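PDB 2ZPO: ribonuclease from Chelonia mydas, which probably cleaves single- and double-stranded RNA on the 3' side of pyrimidine nucleotides, as a secreted endonuclease of the pancreatic ribonuclease family. Local coordinates for residues F76-C81 / V113-A118. Numbering follows the deposited sequence. Where two conformers were deposited one is given.
Sequences FALTTC and VHYDRA. With SO4 (sulfate ion), chain B; SO4 (sulfate ion), chain C.
Leu78 meets Tyr115 and Ala118 through one methyl group: its CD1 lies 3.9 Å from the phenol OH of Tyr115 and 4.1 Å from CB of Ala118. No other atom of 76-81 comes within 4.5 Å of 113-118, and the contact is slight, burying 83 Å²; even the nearest CA atoms, those of Leu78 and Ala118, stay 8.8 Å apart. Tyr115 reaches Leu78 from a still more distant CA, its CG anti to the backbone N (chi1 -179°) carrying the phenol across. Strand 94-108 pairs with both 69-83 and 111-118, and the three side chains converge over it, consistent with the concave side of the curved antiparallel sheet of the ribonuclease A fold. Val47 and Thr45 of strand 43-47 adjoin Leu78 and Tyr115 respectively, and the ring of His11 meets that of Tyr115. Toward solvent the arrangement is looser and polar. Tyr115 N holds O4 of the chain B sulfate at 2.7 Å; in one of its two conformers His114, the proton donor by similarity, directs ND1 in its ring plane to O3 at 2.8 Å (165°). His11 NE2 also hydrogen-bonds a sulfate, presumably this ion, which probably came from the crystallisation liquor; the site fits the phosphate-binding pocket expected in pancreatic ribonucleases. At the other end, Ala118 N donates to O4 of the chain C sulfate (2.7 Å), while exposed Arg117 turns NH1 back to Ala118 O at 2.9 Å, a more bent bond of 134°.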
# COMPACT_ATOMS: atom_id res chain seq x y z
N PHE A 76 -2.91 -3.95 10.72
CA PHE A 76 -3.54 -4.43 9.50
C PHE A 76 -2.73 -5.55 8.87
O PHE A 76 -1.52 -5.56 9.01
CB PHE A 76 -3.63 -3.29 8.47
CG PHE A 76 -4.51 -2.16 8.90
CD1 PHE A 76 -3.97 -0.99 9.41
CD2 PHE A 76 -5.91 -2.27 8.84
CE1 PHE A 76 -4.79 0.06 9.82
CE2 PHE A 76 -6.72 -1.22 9.26
CZ PHE A 76 -6.16 -0.04 9.73
N ALA A 77 -3.41 -6.48 8.20
CA ALA A 77 -2.73 -7.43 7.33
C ALA A 77 -2.12 -6.62 6.17
O ALA A 77 -2.81 -5.81 5.53
CB ALA A 77 -3.70 -8.46 6.78
N LEU A 78 -0.84 -6.86 5.88
CA LEU A 78 -0.09 -6.16 4.83
C LEU A 78 0.67 -7.12 3.95
O LEU A 78 1.11 -8.18 4.42
CB LEU A 78 0.96 -5.23 5.47
CG LEU A 78 0.52 -4.22 6.51
CD1 LEU A 78 1.72 -3.45 6.99
CD2 LEU A 78 -0.53 -3.25 5.94
N THR A 79 0.81 -6.76 2.68
CA THR A 79 1.80 -7.41 1.83
C THR A 79 2.70 -6.32 1.27
O THR A 79 2.21 -5.32 0.70
CB THR A 79 1.16 -8.19 0.67
OG1 THR A 79 0.21 -9.11 1.22
CG2 THR A 79 2.23 -8.97 -0.15
N THR A 80 4.01 -6.53 1.41
CA THR A 80 5.01 -5.57 0.96
C THR A 80 5.78 -6.18 -0.18
O THR A 80 6.30 -7.30 -0.05
CB THR A 80 5.92 -5.10 2.13
OG1 THR A 80 5.10 -4.65 3.22
CG2 THR A 80 6.79 -3.97 1.69
N CYS A 81 5.84 -5.45 -1.30
CA CYS A 81 6.51 -5.89 -2.50
C CYS A 81 7.72 -5.00 -2.76
O CYS A 81 7.60 -3.78 -2.67
CB CYS A 81 5.55 -5.79 -3.69
SG CYS A 81 4.02 -6.71 -3.46
N VAL A 113 -3.92 10.02 1.37
CA VAL A 113 -3.33 10.38 0.07
C VAL A 113 -1.99 9.69 -0.21
O VAL A 113 -1.61 9.52 -1.36
CB VAL A 113 -3.22 11.93 -0.12
CG1 VAL A 113 -4.62 12.56 -0.21
CG2 VAL A 113 -2.43 12.55 0.99
N HIS A 114 -1.27 9.31 0.83
CA HIS A 114 -0.03 8.53 0.62
C HIS A 114 0.17 7.50 1.72
O HIS A 114 -0.26 7.66 2.85
CB HIS A 114 1.21 9.43 0.62
CG HIS A 114 1.13 10.59 -0.32
ND1 HIS A 114 1.03 10.43 -1.69
CD2 HIS A 114 1.13 11.93 -0.09
CE1 HIS A 114 0.96 11.62 -2.26
NE2 HIS A 114 1.02 12.55 -1.32
N TYR A 115 0.88 6.43 1.37
CA TYR A 115 1.30 5.46 2.37
C TYR A 115 2.72 5.82 2.75
O TYR A 115 3.57 5.99 1.86
CB TYR A 115 1.23 4.06 1.78
CG TYR A 115 1.64 2.96 2.74
CD1 TYR A 115 0.70 2.35 3.56
CD2 TYR A 115 2.98 2.57 2.86
CE1 TYR A 115 1.07 1.36 4.47
CE2 TYR A 115 3.35 1.55 3.75
CZ TYR A 115 2.40 0.96 4.55
OH TYR A 115 2.72 -0.03 5.45
N ASP A 116 3.01 5.91 4.04
CA ASP A 116 4.38 6.19 4.46
C ASP A 116 5.16 4.92 4.77
O ASP A 116 6.07 4.56 4.04
CB ASP A 116 4.44 7.18 5.61
CG ASP A 116 5.86 7.55 5.96
OD1 ASP A 116 6.69 7.52 5.03
OD2 ASP A 116 6.13 7.87 7.12
N ARG A 117 4.81 4.24 5.86
CA ARG A 117 5.53 3.03 6.25
C ARG A 117 4.71 2.23 7.25
O ARG A 117 3.74 2.75 7.81
CB ARG A 117 6.89 3.41 6.85
CG ARG A 117 6.86 4.19 8.16
CD ARG A 117 8.30 4.28 8.67
NE ARG A 117 8.45 4.97 9.93
CZ ARG A 117 8.34 4.38 11.12
NH1 ARG A 117 8.04 3.09 11.21
NH2 ARG A 117 8.51 5.10 12.23
N ALA A 118 5.11 0.98 7.47
CA ALA A 118 4.64 0.19 8.60
C ALA A 118 5.36 0.64 9.87
O ALA A 118 6.52 1.09 9.80
CB ALA A 118 4.89 -1.29 8.35
S SO4 B . 2.38 6.88 -2.36
O1 SO4 B . 2.37 5.72 -3.26
O2 SO4 B . 3.68 7.55 -2.39
O3 SO4 B . 1.34 7.86 -2.73
O4 SO4 B . 2.18 6.42 -1.00
S SO4 C . 8.52 -0.07 5.55
O1 SO4 C . 8.76 -1.19 4.63
O2 SO4 C . 9.37 -0.19 6.73
O3 SO4 C . 8.81 1.22 4.93
O4 SO4 C . 7.11 -0.10 5.93